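Local coordinates for class II aldolase/adducin N-terminal domain-containing protein (Thermoplasma acidophilum, PDB 3M4R) that binds a zinc ion through the class II aldolase-like domain of a longer protein that is probably an oxidoreductase, at residues Thr76-Asp81 with Asp99-Ser104. Residues are numbered along the deposited sequence; the frame is centred on the assembly and turned at random.
Sequences TGIRMD and DYLKKS
Ile78 and Arg79, the last two residues of strand 75-79, meet Ser104 at the C-terminal end of helix 94-103 and illustrate how the outermost strand of a sheet can be met on its outer side by the chain at the end of a helix. Gly77 bonds with Val106, so residues 104 and 106 meet the strand on the side away from strand 54-61. Ile78 carries the apolar half. Its CG2, anti to the backbone N, meets Ser104 CB at 3.9 Å and, more loosely, Leu101 CD2; on the other branch CD1 lies 3.7 Å from the carbonyl oxygen Leu101 O, which also accepts the N-H of Ser104. The backbone of Ile78 adds a CH...O contact, CA to Ser104 O at 3.5 Å. That same oxygen takes the polar link, Arg79 N to Ser104 O at 2.9 Å, almost straight at 174°. Arg79 CG rests 3.5 Å from Ser104 O, while the chain, extended from CG to NE, leads to a guanidinium whose NH1 forms a salt bridge with Asp49. Ser104 OG bonds back to Tyr100 O at 2.8 Å, well above that carbonyl's plane, which holds the hydroxyl's rotation. Beyond Arg79, the N-cap, helix 80-85 sets out, touching Ser104 through Asp82, and Leu101 packs against Thr117 and Phe118 of helix 117-121, its side chain about 13 Å from the zinc ion.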
# COMPACT_ATOMS: atom_id res chain seq x y z
N THR A 76 11.55 3.94 -4.32
CA THR A 76 11.84 4.46 -5.67
C THR A 76 10.84 5.57 -5.88
O THR A 76 9.64 5.44 -5.53
CB THR A 76 11.74 3.35 -6.69
OG1 THR A 76 12.92 2.50 -6.59
CG2 THR A 76 11.59 3.87 -8.21
N GLY A 77 11.32 6.69 -6.43
CA GLY A 77 10.50 7.88 -6.67
C GLY A 77 9.76 7.83 -7.98
O GLY A 77 10.41 7.74 -9.04
N ILE A 78 8.43 7.96 -7.91
CA ILE A 78 7.55 7.99 -9.09
C ILE A 78 6.86 9.33 -9.14
O ILE A 78 6.31 9.81 -8.13
CB ILE A 78 6.50 6.82 -9.04
CG1 ILE A 78 7.21 5.46 -8.97
CG2 ILE A 78 5.50 6.84 -10.24
CD1 ILE A 78 8.08 5.04 -10.20
N ARG A 79 6.88 9.96 -10.28
CA ARG A 79 6.20 11.26 -10.42
C ARG A 79 4.71 11.05 -10.27
O ARG A 79 4.14 10.26 -10.98
CB ARG A 79 6.48 11.90 -11.77
CG ARG A 79 7.95 12.15 -12.06
CD ARG A 79 8.23 12.73 -13.45
NE ARG A 79 9.64 13.06 -13.43
CZ ARG A 79 10.16 14.24 -13.12
NH1 ARG A 79 9.38 15.30 -12.90
NH2 ARG A 79 11.47 14.36 -13.09
N MSE A 80 4.07 11.78 -9.34
CA MSE A 80 2.64 11.64 -9.13
C MSE A 80 1.86 12.18 -10.31
O MSE A 80 0.84 11.60 -10.67
CB MSE A 80 2.15 12.33 -7.84
CG MSE A 80 2.35 11.39 -6.60
SE MSE A 80 1.18 9.82 -6.58
CE MSE A 80 -0.47 10.85 -6.41
N ASP A 81 2.33 13.26 -10.93
CA ASP A 81 1.68 13.77 -12.13
C ASP A 81 1.54 12.66 -13.17
O ASP A 81 0.48 12.46 -13.71
CB ASP A 81 2.51 14.88 -12.78
CG ASP A 81 2.25 16.24 -12.19
OD1 ASP A 81 1.31 16.39 -11.38
OD2 ASP A 81 2.98 17.21 -12.58
N ASP A 99 6.47 -0.78 -17.99
CA ASP A 99 7.06 0.23 -18.85
C ASP A 99 6.61 1.63 -18.45
O ASP A 99 7.41 2.56 -18.43
CB ASP A 99 6.67 0.02 -20.30
CG ASP A 99 7.50 0.86 -21.23
OD1 ASP A 99 8.75 0.81 -21.11
OD2 ASP A 99 6.91 1.59 -22.04
N TYR A 100 5.32 1.78 -18.16
CA TYR A 100 4.79 3.12 -17.75
C TYR A 100 5.49 3.64 -16.52
O TYR A 100 5.93 4.80 -16.45
CB TYR A 100 3.29 3.06 -17.51
CG TYR A 100 2.58 4.39 -17.35
CD1 TYR A 100 2.66 5.11 -16.18
CD2 TYR A 100 1.82 4.93 -18.40
CE1 TYR A 100 1.98 6.32 -16.03
CE2 TYR A 100 1.16 6.15 -18.26
CZ TYR A 100 1.25 6.82 -17.11
OH TYR A 100 0.60 8.02 -17.02
N LEU A 101 5.59 2.77 -15.54
CA LEU A 101 6.23 3.13 -14.31
C LEU A 101 7.70 3.51 -14.48
O LEU A 101 8.14 4.46 -13.86
CB LEU A 101 6.05 2.04 -13.24
CG LEU A 101 4.64 1.80 -12.72
CD1 LEU A 101 4.62 0.55 -11.86
CD2 LEU A 101 4.09 3.03 -11.93
N LYS A 102 8.43 2.78 -15.33
CA LYS A 102 9.80 3.07 -15.63
C LYS A 102 9.89 4.46 -16.20
O LYS A 102 10.80 5.22 -15.83
CB LYS A 102 10.40 2.01 -16.62
CG LYS A 102 11.90 2.19 -16.94
CD LYS A 102 12.47 1.05 -17.93
CE LYS A 102 14.06 1.12 -18.07
NZ LYS A 102 14.77 0.70 -19.36
N LYS A 103 8.96 4.83 -17.08
CA LYS A 103 9.03 6.15 -17.75
C LYS A 103 8.62 7.27 -16.77
O LYS A 103 8.75 8.48 -17.08
CB LYS A 103 8.11 6.16 -18.96
CG LYS A 103 8.66 5.32 -20.15
CD LYS A 103 7.63 5.16 -21.32
CE LYS A 103 8.21 4.29 -22.43
NZ LYS A 103 7.24 4.20 -23.53
N SER A 104 8.11 6.87 -15.62
CA SER A 104 7.60 7.79 -14.58
C SER A 104 8.57 7.94 -13.39
O SER A 104 8.30 8.66 -12.43
CB SER A 104 6.23 7.34 -14.08
OG SER A 104 5.32 7.18 -15.16